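Local coordinates for putative acyl-CoA N-acyltransferase (Klebsiella pneumoniae subsp. pneumoniae, PDB 3LOD), which probably transfers an acyl group, other than an amino-acyl group, from acyl-CoA to an acceptor not yet identified, as a member of the GNAT family, at residues M3-D8 and A53-Q58; T48-A53 and A97-K102; T110-T115 and Q132-F137; L125-G130 and V147-P152. All coordinates share one frame; numbering follows the deposited sequence.

Interaction 1. Residues M3-D8 and A53-Q58; sequences MYTITD and AIRSPQ
T5 and T7 pair with R55 and A53 in a short antiparallel ladder that fastens strand 5-8 to strand 49-55. T5 N reaches R55 O at 2.9 Å and R55 N returns to T5 O; two residues on, T7 N and A53 N bond in the same reciprocal way to A53 O and T7 O. Between these two hydrogen-bonded pairs lies the non-hydrogen-bonded pair I6 and I54, whose side chains stand side by side on the face turned to helix 91-104, with I6 CD1 4.2 Å from I54 CG2. Before the ladder starts, Y4 CB sits 3.1 Å from R55 O, while P57 CD lies over one face of the Y4 ring.

The other face carries T5, T7, A53 and R55. There T5 CG2 packs on the start of the arginine chain, 3.6 Å from R55 CB, and the chain then bends at its third torsion (chi3 82°). R55 NH1 donates to T7 OG1 over 3.0 Å at 154°, the hydroxyl lying in the guanidinium plane at its edge. T7 OG1 in turn donates to D8 O over 3.0 Å, from above that carbonyl's plane, and a water links D8 O to R55 NH1, weakly on the arginine side. Further out, R55 NH2 forms a salt bridge with E15 and R55 NE bonds to G59 O.

Strand 5-8 is the first strand of the GNAT sheet and an outermost one in this chain. With several N-H groups engaged at once, the guanidinium is fixed in rotation, and the nearby carboxylate of E15 probably helps to balance its charge.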
loop_
_atom_site.group_PDB
_atom_site.type_symbol
_atom_site.label_atom_id
_atom_site.label_comp_id
_atom_site.label_asym_id
_atom_site.label_seq_id
_atom_site.Cartn_x
_atom_site.Cartn_y
_atom_site.Cartn_z
ATOM N N MET A 3 4.251 18.841 0.325
ATOM C CA MET A 3 4.922 19.156 1.629
ATOM C C MET A 3 4.231 18.594 2.906
ATOM O O MET A 3 4.330 19.128 4.008
ATOM C CB MET A 3 5.117 20.643 1.766
ATOM C CG MET A 3 6.547 21.061 1.822
ATOM S SD MET A 3 6.648 22.571 2.821
ATOM C CE MET A 3 6.955 23.895 1.546
ATOM N N TYR A 4 3.509 17.506 2.701
ATOM C CA TYR A 4 3.172 16.515 3.706
ATOM C C TYR A 4 4.389 15.657 4.055
ATOM O O TYR A 4 5.392 15.655 3.336
ATOM C CB TYR A 4 2.129 15.575 3.113
ATOM C CG TYR A 4 0.790 16.222 2.855
ATOM C CD1 TYR A 4 -0.354 15.774 3.542
ATOM C CD2 TYR A 4 0.651 17.310 1.947
ATOM C CE1 TYR A 4 -1.602 16.363 3.329
ATOM C CE2 TYR A 4 -0.606 17.901 1.721
ATOM C CZ TYR A 4 -1.721 17.405 2.425
ATOM O OH TYR A 4 -2.949 17.929 2.245
ATOM N N THR A 5 4.279 14.866 5.114
ATOM C CA THR A 5 5.434 14.135 5.618
ATOM C C THR A 5 5.212 12.599 5.515
ATOM O O THR A 5 4.070 12.182 5.450
ATOM C CB THR A 5 5.792 14.697 7.024
ATOM O OG1 THR A 5 7.191 14.886 7.094
ATOM C CG2 THR A 5 5.354 13.830 8.181
ATOM N N ILE A 6 6.269 11.772 5.450
ATOM C CA ILE A 6 6.149 10.279 5.514
ATOM C C ILE A 6 6.940 9.644 6.654
ATOM O O ILE A 6 8.141 9.919 6.822
ATOM C CB ILE A 6 6.608 9.587 4.217
ATOM C CG1 ILE A 6 5.414 9.297 3.330
ATOM C CG2 ILE A 6 7.189 8.240 4.515
ATOM C CD1 ILE A 6 5.566 9.867 2.020
ATOM N N THR A 7 6.305 8.783 7.434
ATOM C CA THR A 7 6.997 8.220 8.590
ATOM C C THR A 7 6.593 6.805 8.771
ATOM O O THR A 7 5.501 6.433 8.350
ATOM C CB THR A 7 6.585 8.905 9.931
ATOM O OG1 THR A 7 5.202 8.603 10.237
ATOM C CG2 THR A 7 6.842 10.428 9.921
ATOM N N ASP A 8 7.425 6.038 9.461
ATOM C CA ASP A 8 7.041 4.704 9.876
ATOM C C ASP A 8 5.761 4.805 10.714
ATOM O O ASP A 8 5.503 5.861 11.300
ATOM C CB ASP A 8 8.156 4.058 10.704
ATOM C CG ASP A 8 9.224 3.345 9.841
ATOM O OD1 ASP A 8 8.953 3.081 8.649
ATOM O OD2 ASP A 8 10.326 3.018 10.368
ATOM N N ALA A 53 3.078 6.023 6.910
ATOM C CA ALA A 53 1.933 6.978 6.922
ATOM C C ALA A 53 2.296 8.296 6.270
ATOM O O ALA A 53 3.462 8.696 6.298
ATOM C CB ALA A 53 1.474 7.229 8.329
ATOM N N ILE A 54 1.310 8.975 5.682
ATOM C CA ILE A 54 1.494 10.361 5.249
ATOM C C ILE A 54 0.713 11.279 6.130
ATOM O O ILE A 54 -0.472 11.060 6.414
ATOM C CB ILE A 54 0.973 10.626 3.865
ATOM C CG1 ILE A 54 0.879 9.369 3.096
ATOM C CG2 ILE A 54 1.889 11.580 3.052
ATOM C CD1 ILE A 54 -0.203 9.540 2.084
ATOM N N ARG A 55 1.369 12.359 6.511
ATOM C CA ARG A 55 0.883 13.242 7.528
ATOM C C ARG A 55 0.774 14.603 6.933
ATOM O O ARG A 55 1.618 15.029 6.151
ATOM C CB ARG A 55 1.842 13.234 8.714
ATOM C CG ARG A 55 2.444 11.850 8.994
ATOM C CD ARG A 55 3.129 11.718 10.360
ATOM N NE ARG A 55 2.105 11.454 11.362
ATOM C CZ ARG A 55 1.883 10.293 11.983
ATOM N NH1 ARG A 55 2.649 9.225 11.760
ATOM N NH2 ARG A 55 0.888 10.227 12.867
ATOM N N SER A 56 -0.292 15.274 7.318
ATOM C CA SER A 56 -0.501 16.642 6.969
ATOM C C SER A 56 0.620 17.495 7.600
ATOM O O SER A 56 1.473 16.963 8.343
ATOM C CB SER A 56 -1.903 17.082 7.408
ATOM O OG SER A 56 -1.955 17.392 8.791
ATOM N N PRO A 57 0.674 18.797 7.252
ATOM C CA PRO A 57 1.581 19.627 8.048
ATOM C C PRO A 57 1.152 19.793 9.530
ATOM O O PRO A 57 2.040 19.918 10.379
ATOM C CB PRO A 57 1.622 20.947 7.263
ATOM C CG PRO A 57 1.437 20.492 5.800
ATOM C CD PRO A 57 0.315 19.465 5.975
ATOM N N GLN A 58 -0.160 19.734 9.836
ATOM C CA GLN A 58 -0.640 19.601 11.249
ATOM C C GLN A 58 0.040 18.422 11.961
ATOM O O GLN A 58 0.482 18.557 13.112
ATOM C CB GLN A 58 -2.170 19.406 11.377
ATOM C CG GLN A 58 -3.047 20.573 10.931
ATOM C CD GLN A 58 -2.840 20.908 9.458
ATOM O OE1 GLN A 58 -2.440 22.026 9.125
ATOM N NE2 GLN A 58 -3.059 19.918 8.569
HETATM O O HOH W 1 4.111 7.253 13.665
#

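Interaction 2. Residues T48-A53 and A97-K102; sequences TVIALA and AALEAK
L52 and I50 project from strand 49-55 against helix 91-104, and between them they meet three helix residues, A98, L99 and K102. The branched end of L52 makes the main bump. Its CD1 enters a shallow hollow made by the helix backbone and two side chains: it lies 3.6 Å from A98 O and 3.8 Å from both A98 CB and L99 CD2. L99 slides past L52 in the opposite direction, and its CD2 also comes 3.8 Å from L52 CG.

In the GNAT fold this helix follows the fourth strand and packs on one face of the sheet. Here the short segments of strand and helix run at 150° to each other with their axes 9.2 Å apart, a spacing filled by alternate strand residues, while A51 points to the other side.

I50 fits further along the helix. Its CG2 is wedged between L99 CD2 and K102 CB, 4.1 and 4.0 Å away, while CD1 rests on the carbonyl of K102. The lysine chain, bent at chi2 (-139°), crosses L52, and K102 CD comes 4.2 Å from L52 CD2; its NZ forms a long, weak ion pair with D8.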
loop_
_atom_site.group_PDB
_atom_site.type_symbol
_atom_site.label_atom_id
_atom_site.label_comp_id
_atom_site.label_asym_id
_atom_site.label_seq_id
_atom_site.Cartn_x
_atom_site.Cartn_y
_atom_site.Cartn_z
ATOM N N THR A 48 8.977 -8.531 8.951
ATOM C CA THR A 48 8.492 -8.831 7.633
ATOM C C THR A 48 7.482 -7.810 7.137
ATOM O O THR A 48 6.996 -7.929 6.017
ATOM C CB THR A 48 7.857 -10.237 7.550
ATOM O OG1 THR A 48 6.537 -10.210 8.126
ATOM C CG2 THR A 48 8.771 -11.318 8.207
ATOM N N VAL A 49 7.177 -6.794 7.936
ATOM C CA VAL A 49 6.185 -5.808 7.529
ATOM C C VAL A 49 6.771 -4.400 7.469
ATOM O O VAL A 49 7.365 -3.932 8.446
ATOM C CB VAL A 49 4.988 -5.804 8.529
ATOM C CG1 VAL A 49 3.943 -4.676 8.208
ATOM C CG2 VAL A 49 4.322 -7.194 8.608
ATOM N N ILE A 50 6.639 -3.740 6.317
ATOM C CA ILE A 50 6.917 -2.310 6.218
ATOM C C ILE A 50 5.578 -1.597 6.180
ATOM O O ILE A 50 4.691 -1.955 5.376
ATOM C CB ILE A 50 7.667 -1.942 4.920
ATOM C CG1 ILE A 50 9.086 -2.501 4.918
ATOM C CG2 ILE A 50 7.700 -0.422 4.671
ATOM C CD1 ILE A 50 9.577 -2.652 3.479
ATOM N N ALA A 51 5.454 -0.570 7.008
ATOM C CA ALA A 51 4.238 0.179 7.107
ATOM C C ALA A 51 4.610 1.642 7.263
ATOM O O ALA A 51 5.452 2.007 8.113
ATOM C CB ALA A 51 3.488 -0.280 8.302
ATOM N N LEU A 52 3.957 2.477 6.467
ATOM C CA LEU A 52 4.232 3.927 6.424
ATOM C C LEU A 52 2.955 4.769 6.473
ATOM O O LEU A 52 1.880 4.289 6.070
ATOM C CB LEU A 52 4.970 4.266 5.121
ATOM C CG LEU A 52 6.336 3.625 4.835
ATOM C CD1 LEU A 52 6.951 4.131 3.504
ATOM C CD2 LEU A 52 7.321 3.794 5.988
ATOM N N ALA A 53 3.078 6.023 6.910
ATOM C CA ALA A 53 1.933 6.978 6.922
ATOM C C ALA A 53 2.296 8.296 6.270
ATOM O O ALA A 53 3.462 8.696 6.298
ATOM C CB ALA A 53 1.474 7.229 8.329
ATOM N N ALA A 97 6.188 5.735 -3.736
ATOM C CA ALA A 97 7.649 5.811 -3.942
ATOM C C ALA A 97 8.403 5.523 -2.661
ATOM O O ALA A 97 9.510 5.010 -2.674
ATOM C CB ALA A 97 8.030 7.150 -4.446
ATOM N N ALA A 98 7.789 5.870 -1.540
ATOM C CA ALA A 98 8.447 5.755 -0.259
ATOM C C ALA A 98 8.434 4.301 0.194
ATOM O O ALA A 98 9.391 3.852 0.860
ATOM C CB ALA A 98 7.781 6.644 0.750
ATOM N N LEU A 99 7.375 3.557 -0.163
ATOM C CA LEU A 99 7.280 2.141 0.181
ATOM C C LEU A 99 8.259 1.336 -0.690
ATOM O O LEU A 99 8.923 0.393 -0.239
ATOM C CB LEU A 99 5.841 1.627 -0.023
ATOM C CG LEU A 99 4.791 2.091 1.011
ATOM C CD1 LEU A 99 3.389 1.996 0.440
ATOM C CD2 LEU A 99 4.878 1.260 2.262
ATOM N N GLU A 100 8.323 1.713 -1.953
ATOM C CA GLU A 100 9.304 1.129 -2.859
ATOM C C GLU A 100 10.689 1.384 -2.300
ATOM O O GLU A 100 11.517 0.451 -2.180
ATOM C CB GLU A 100 9.158 1.715 -4.278
ATOM C CG GLU A 100 7.795 1.464 -4.866
ATOM C CD GLU A 100 7.642 2.059 -6.253
ATOM O OE1 GLU A 100 8.430 2.964 -6.625
ATOM O OE2 GLU A 100 6.726 1.610 -6.978
ATOM N N ALA A 101 10.975 2.626 -1.923
ATOM C CA ALA A 101 12.365 2.862 -1.442
ATOM C C ALA A 101 12.662 1.920 -0.257
ATOM O O ALA A 101 13.718 1.277 -0.217
ATOM C CB ALA A 101 12.682 4.355 -1.119
ATOM N N LYS A 102 11.712 1.777 0.667
ATOM C CA LYS A 102 11.950 0.929 1.829
ATOM C C LYS A 102 12.079 -0.548 1.459
ATOM O O LYS A 102 12.823 -1.305 2.111
ATOM C CB LYS A 102 10.956 1.211 2.975
ATOM C CG LYS A 102 11.344 2.539 3.654
ATOM C CD LYS A 102 11.263 2.597 5.214
ATOM C CE LYS A 102 12.243 1.652 5.926
ATOM N NZ LYS A 102 12.239 1.805 7.439
#

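Interaction 3. Residues T110-T115 and Q132-F137; sequences TLRLET and QTRCAF
R112, on strand 110-116, faces F137 on the segment that leaves strand 132-134, and the touching backbones run at 87° to each other. The two strands are not neighbours in the GNAT sheet: strand 146-152 is inserted between them, giving the strand order 5-7-6 at this end, and F137 reaches across from the loop that follows strand 132-134, the outermost strand at this end. F137 CA stays 8.6 Å from R112 CA, and the F137 ring spans the gap, meeting the R112 side chain and the main chain of strand 110-116.

The phenyl ring and the arginine slide past each other in opposite directions. R112 CB lies over one face of the ring, offset toward the rim, in a CH-pi contact 3.9 Å from the ring centroid. The chain runs on outward past the ring, and the guanidinium lies with F137 CB over the centre of one face, its plane only 20° from that of the ring.

F148 also meets the F137 ring. R134 brings a second positive charge close, R134 NH1 being 4.2 Å from R112 NH2; E150 makes long, weak ion pairs with both arginines and may soften their repulsion. At the far tip of the ring, F137 CZ points into the main chain of strand 110-116, with L113 C at its edge, 3.7 Å away.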
loop_
_atom_site.group_PDB
_atom_site.type_symbol
_atom_site.label_atom_id
_atom_site.label_comp_id
_atom_site.label_asym_id
_atom_site.label_seq_id
_atom_site.Cartn_x
_atom_site.Cartn_y
_atom_site.Cartn_z
ATOM N N THR A 110 10.770 -7.437 -6.404
ATOM C CA THR A 110 9.518 -7.364 -7.168
ATOM C C THR A 110 8.433 -7.069 -6.157
ATOM O O THR A 110 8.374 -7.721 -5.079
ATOM C CB THR A 110 9.205 -8.689 -7.801
ATOM O OG1 THR A 110 10.276 -9.053 -8.687
ATOM C CG2 THR A 110 7.978 -8.616 -8.603
ATOM N N LEU A 111 7.605 -6.063 -6.471
ATOM C CA LEU A 111 6.421 -5.785 -5.676
ATOM C C LEU A 111 5.217 -6.233 -6.385
ATOM O O LEU A 111 5.070 -5.886 -7.529
ATOM C CB LEU A 111 6.250 -4.303 -5.489
ATOM C CG LEU A 111 6.775 -3.826 -4.180
ATOM C CD1 LEU A 111 6.231 -2.437 -4.043
ATOM C CD2 LEU A 111 6.290 -4.777 -3.048
ATOM N N ARG A 112 4.326 -6.939 -5.707
ATOM C CA ARG A 112 3.057 -7.306 -6.304
ATOM C C ARG A 112 1.923 -6.818 -5.463
ATOM O O ARG A 112 2.113 -6.610 -4.267
ATOM C CB ARG A 112 2.924 -8.808 -6.311
ATOM C CG ARG A 112 4.107 -9.448 -6.792
ATOM C CD ARG A 112 4.344 -10.661 -5.977
ATOM N NE ARG A 112 4.709 -11.674 -6.921
ATOM C CZ ARG A 112 4.833 -12.942 -6.600
ATOM N NH1 ARG A 112 4.658 -13.299 -5.318
ATOM N NH2 ARG A 112 5.184 -13.818 -7.549
ATOM N N LEU A 113 0.722 -6.715 -6.053
ATOM C CA LEU A 113 -0.433 -6.359 -5.251
ATOM C C LEU A 113 -1.675 -6.979 -5.837
ATOM O O LEU A 113 -1.724 -7.252 -7.044
ATOM C CB LEU A 113 -0.586 -4.801 -5.147
ATOM C CG LEU A 113 -0.760 -4.171 -6.524
ATOM C CD1 LEU A 113 -2.241 -4.152 -6.910
ATOM C CD2 LEU A 113 -0.145 -2.804 -6.675
ATOM N N GLU A 114 -2.676 -7.176 -4.978
ATOM C CA GLU A 114 -4.039 -7.522 -5.373
ATOM C C GLU A 114 -4.949 -6.356 -4.909
ATOM O O GLU A 114 -4.851 -5.936 -3.768
ATOM C CB GLU A 114 -4.431 -8.852 -4.690
ATOM C CG GLU A 114 -5.839 -9.441 -5.005
ATOM C CD GLU A 114 -7.038 -8.680 -4.371
ATOM O OE1 GLU A 114 -7.089 -8.438 -3.125
ATOM O OE2 GLU A 114 -7.965 -8.334 -5.148
ATOM N N THR A 115 -5.786 -5.815 -5.797
ATOM C CA THR A 115 -7.012 -5.070 -5.406
ATOM C C THR A 115 -8.212 -5.475 -6.229
ATOM O O THR A 115 -8.064 -5.968 -7.345
ATOM C CB THR A 115 -6.982 -3.542 -5.705
ATOM O OG1 THR A 115 -6.086 -3.267 -6.800
ATOM C CG2 THR A 115 -6.706 -2.707 -4.439
ATOM N N GLN A 132 2.106 -3.581 -13.712
ATOM C CA GLN A 132 1.438 -4.174 -14.858
ATOM C C GLN A 132 0.553 -5.313 -14.427
ATOM O O GLN A 132 0.890 -6.031 -13.493
ATOM C CB GLN A 132 2.457 -4.727 -15.830
ATOM C CG GLN A 132 3.655 -3.841 -16.100
ATOM C CD GLN A 132 4.033 -3.876 -17.544
ATOM O OE1 GLN A 132 5.118 -4.306 -17.883
ATOM N NE2 GLN A 132 3.117 -3.462 -18.416
ATOM N N THR A 133 -0.575 -5.504 -15.103
ATOM C CA THR A 133 -1.477 -6.571 -14.689
ATOM C C THR A 133 -0.773 -7.933 -14.825
ATOM O O THR A 133 0.159 -8.112 -15.642
ATOM C CB THR A 133 -2.806 -6.565 -15.493
ATOM O OG1 THR A 133 -2.502 -6.386 -16.871
ATOM C CG2 THR A 133 -3.708 -5.425 -15.090
ATOM N N ARG A 134 -1.189 -8.893 -14.008
ATOM C CA ARG A 134 -0.628 -10.233 -14.087
ATOM C C ARG A 134 -1.669 -11.196 -13.501
ATOM O O ARG A 134 -2.743 -10.771 -13.078
ATOM C CB ARG A 134 0.681 -10.297 -13.311
ATOM C CG ARG A 134 0.435 -10.534 -11.871
ATOM C CD ARG A 134 1.647 -10.414 -11.063
ATOM N NE ARG A 134 2.465 -11.571 -11.364
ATOM C CZ ARG A 134 2.280 -12.787 -10.853
ATOM N NH1 ARG A 134 3.076 -13.765 -11.215
ATOM N NH2 ARG A 134 1.297 -13.023 -9.979
ATOM N N CYS A 135 -1.360 -12.489 -13.496
ATOM C CA CYS A 135 -2.240 -13.513 -12.906
ATOM C C CYS A 135 -2.133 -13.534 -11.394
ATOM O O CYS A 135 -1.157 -13.045 -10.845
ATOM C CB CYS A 135 -1.813 -14.920 -13.368
ATOM S SG CYS A 135 -1.010 -14.963 -14.935
ATOM N N ALA A 136 -3.098 -14.194 -10.757
ATOM C CA ALA A 136 -3.020 -14.624 -9.356
ATOM C C ALA A 136 -1.636 -15.106 -8.906
ATOM O O ALA A 136 -0.943 -15.754 -9.672
ATOM C CB ALA A 136 -4.035 -15.728 -9.126
ATOM N N PHE A 137 -1.252 -14.786 -7.668
ATOM C CA PHE A 137 -0.037 -15.312 -7.032
ATOM C C PHE A 137 -0.423 -15.737 -5.634
ATOM O O PHE A 137 -1.428 -15.270 -5.106
ATOM C CB PHE A 137 1.090 -14.262 -6.976
ATOM C CG PHE A 137 0.655 -12.867 -6.469
ATOM C CD1 PHE A 137 0.241 -11.904 -7.339
ATOM C CD2 PHE A 137 0.727 -12.537 -5.145
ATOM C CE1 PHE A 137 -0.152 -10.629 -6.897
ATOM C CE2 PHE A 137 0.323 -11.273 -4.690
ATOM C CZ PHE A 137 -0.105 -10.325 -5.557
#

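Interaction 4. Residues L125-G130 and V147-P152; sequences LYTRNG and VFMEKP
M149 and Y126 cross at about a right angle where the last turn of helix 120-128 rests on strand 146-152. The thioether comes to the edge of the tyrosine ring, its SD 5.4 Å from the ring centroid and 75° off the ring normal, a Met-aromatic contact. The same sulfur, M149 SD, lies 4.0 Å from Y126 CB, in the corner between the ring and the helix. A bend about the CG-SD bond (chi3 66°) carries the methyl toward T127, also crossed at about a right angle, with M149 CE 3.9 Å from T127 OG1. That hydroxyl is hydrogen-bonded to I123 O one turn back. L113 of the adjoining strand touches both Y126 and M149.

Two residues along the strand, K151 takes a different course. Its CG is anti to the backbone N (chi1 -178°) and the chain stays extended beyond it, passing G130 O, which lies 3.8 Å from K151 CG. The ammonium, K151 NZ, then donates to N129 O over 2.9 Å, somewhat tilted from the carbonyl plane. K151 NZ also forms a salt bridge with E100 of helix 91-104, so one charged tip ties the end of one helix to the side of another.

G130, with a positive phi, is the C-prime residue of the Schellman motif that ends helix 120-128, and the lysine grips the carbonyl just before it, in the helix-to-strand connection of the GNAT fold.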
loop_
_atom_site.group_PDB
_atom_site.type_symbol
_atom_site.label_atom_id
_atom_site.label_comp_id
_atom_site.label_asym_id
_atom_site.label_seq_id
_atom_site.Cartn_x
_atom_site.Cartn_y
_atom_site.Cartn_z
ATOM N N LEU A 125 -3.407 4.625 -10.307
ATOM C CA LEU A 125 -2.175 5.091 -9.686
ATOM C C LEU A 125 -1.045 4.073 -9.958
ATOM O O LEU A 125 0.047 4.443 -10.386
ATOM C CB LEU A 125 -2.371 5.296 -8.206
ATOM C CG LEU A 125 -1.049 5.363 -7.441
ATOM C CD1 LEU A 125 -0.357 6.659 -7.750
ATOM C CD2 LEU A 125 -1.320 5.329 -5.993
ATOM N N TYR A 126 -1.304 2.786 -9.779
ATOM C CA TYR A 126 -0.240 1.841 -9.989
ATOM C C TYR A 126 0.201 1.817 -11.415
ATOM O O TYR A 126 1.398 1.737 -11.650
ATOM C CB TYR A 126 -0.631 0.445 -9.545
ATOM C CG TYR A 126 -1.074 0.411 -8.105
ATOM C CD1 TYR A 126 -0.304 1.007 -7.073
ATOM C CD2 TYR A 126 -2.248 -0.222 -7.763
ATOM C CE1 TYR A 126 -0.757 1.012 -5.743
ATOM C CE2 TYR A 126 -2.696 -0.250 -6.440
ATOM C CZ TYR A 126 -1.954 0.365 -5.440
ATOM O OH TYR A 126 -2.458 0.272 -4.119
ATOM N N THR A 127 -0.748 1.847 -12.353
ATOM C CA THR A 127 -0.471 1.844 -13.806
ATOM C C THR A 127 0.398 3.028 -14.219
ATOM O O THR A 127 1.335 2.864 -14.989
ATOM C CB THR A 127 -1.778 1.883 -14.644
ATOM O OG1 THR A 127 -2.737 1.000 -14.053
ATOM C CG2 THR A 127 -1.545 1.483 -16.105
ATOM N N ARG A 128 0.082 4.214 -13.694
ATOM C CA ARG A 128 0.869 5.433 -13.922
ATOM C C ARG A 128 2.314 5.272 -13.431
ATOM O O ARG A 128 3.192 6.043 -13.839
ATOM C CB ARG A 128 0.239 6.642 -13.202
ATOM C CG ARG A 128 -0.674 7.532 -14.051
ATOM C CD ARG A 128 -1.207 8.721 -13.238
ATOM N NE ARG A 128 -2.405 8.393 -12.444
ATOM C CZ ARG A 128 -2.573 8.591 -11.124
ATOM N NH1 ARG A 128 -1.621 9.139 -10.351
ATOM N NH2 ARG A 128 -3.717 8.229 -10.557
ATOM N N ASN A 129 2.570 4.284 -12.567
ATOM C CA ASN A 129 3.926 4.084 -12.019
ATOM C C ASN A 129 4.542 2.702 -12.244
ATOM O O ASN A 129 5.306 2.190 -11.418
ATOM C CB ASN A 129 4.008 4.530 -10.560
ATOM C CG ASN A 129 3.538 5.966 -10.372
ATOM O OD1 ASN A 129 2.399 6.212 -9.955
ATOM N ND2 ASN A 129 4.393 6.922 -10.714
ATOM N N GLY A 130 4.207 2.105 -13.370
ATOM C CA GLY A 130 4.952 0.972 -13.845
ATOM C C GLY A 130 4.478 -0.367 -13.392
ATOM O O GLY A 130 5.108 -1.346 -13.724
ATOM N N VAL A 147 -7.722 -7.747 -9.320
ATOM C CA VAL A 147 -6.677 -7.350 -10.275
ATOM C C VAL A 147 -5.356 -7.528 -9.551
ATOM O O VAL A 147 -5.175 -7.026 -8.434
ATOM C CB VAL A 147 -6.809 -5.875 -10.711
ATOM C CG1 VAL A 147 -5.871 -5.553 -11.839
ATOM C CG2 VAL A 147 -8.216 -5.605 -11.149
ATOM N N PHE A 148 -4.463 -8.281 -10.179
ATOM C CA PHE A 148 -3.143 -8.501 -9.673
ATOM C C PHE A 148 -2.238 -7.671 -10.518
ATOM O O PHE A 148 -2.462 -7.602 -11.735
ATOM C CB PHE A 148 -2.792 -9.959 -9.825
ATOM C CG PHE A 148 -3.758 -10.860 -9.132
ATOM C CD1 PHE A 148 -3.657 -11.080 -7.747
ATOM C CD2 PHE A 148 -4.786 -11.490 -9.850
ATOM C CE1 PHE A 148 -4.559 -11.912 -7.078
ATOM C CE2 PHE A 148 -5.689 -12.326 -9.193
ATOM C CZ PHE A 148 -5.573 -12.531 -7.794
ATOM N N MET A 149 -1.228 -7.049 -9.882
ATOM C CA MET A 149 -0.257 -6.192 -10.575
ATOM C C MET A 149 1.137 -6.382 -9.998
ATOM O O MET A 149 1.301 -6.759 -8.845
ATOM C CB MET A 149 -0.696 -4.691 -10.529
ATOM C CG MET A 149 -2.211 -4.410 -10.791
ATOM S SD MET A 149 -2.650 -2.624 -11.052
ATOM C CE MET A 149 -1.731 -2.478 -12.606
ATOM N N GLU A 150 2.180 -6.163 -10.784
ATOM C CA GLU A 150 3.491 -6.138 -10.190
ATOM C C GLU A 150 4.421 -5.245 -10.943
ATOM O O GLU A 150 4.091 -4.772 -12.000
ATOM C CB GLU A 150 4.087 -7.537 -10.029
ATOM C CG GLU A 150 4.435 -8.289 -11.349
ATOM C CD GLU A 150 5.364 -9.514 -11.138
ATOM O OE1 GLU A 150 6.282 -9.717 -11.985
ATOM O OE2 GLU A 150 5.180 -10.253 -10.123
ATOM N N LYS A 151 5.589 -5.038 -10.362
ATOM C CA LYS A 151 6.558 -4.093 -10.834
ATOM C C LYS A 151 7.954 -4.572 -10.370
ATOM O O LYS A 151 8.137 -4.865 -9.189
ATOM C CB LYS A 151 6.267 -2.763 -10.171
ATOM C CG LYS A 151 7.193 -1.686 -10.622
ATOM C CD LYS A 151 7.020 -0.455 -9.793
ATOM C CE LYS A 151 7.955 0.581 -10.310
ATOM N NZ LYS A 151 7.609 1.890 -9.753
ATOM N N PRO A 152 8.937 -4.648 -11.296
ATOM C CA PRO A 152 10.313 -4.960 -10.864
ATOM C C PRO A 152 10.939 -3.742 -10.248
ATOM O O PRO A 152 10.812 -2.647 -10.765
ATOM C CB PRO A 152 11.023 -5.347 -12.163
ATOM C CG PRO A 152 10.257 -4.778 -13.248
ATOM C CD PRO A 152 8.837 -4.537 -12.770
#

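Overall arrangement
The four contacts sample one mixed sheet and two of its helices. Interactions 1 and 2 share A53 and strand 49-55: the first joins it edge to edge with its neighbour through backbone bonds, the second covers it with helix 91-104 through aliphatic side chains. Interactions 3 and 4, centres 8 Å apart, interlock at the other end of the sheet, where L113 N lies 2.9 Å from M149 O. Interaction 2 is the buried one; interactions 1, 3 and 4 are partly buried. Interaction 3 sets arginine against an aromatic ring, whereas interaction 4 pairs sulfur with a ring edge and adds a lysine bond. The salt bridge between E100 and K151 joins interaction 2 to interaction 4; interactions 1 and 3 lie on opposite sides of the chain's centre.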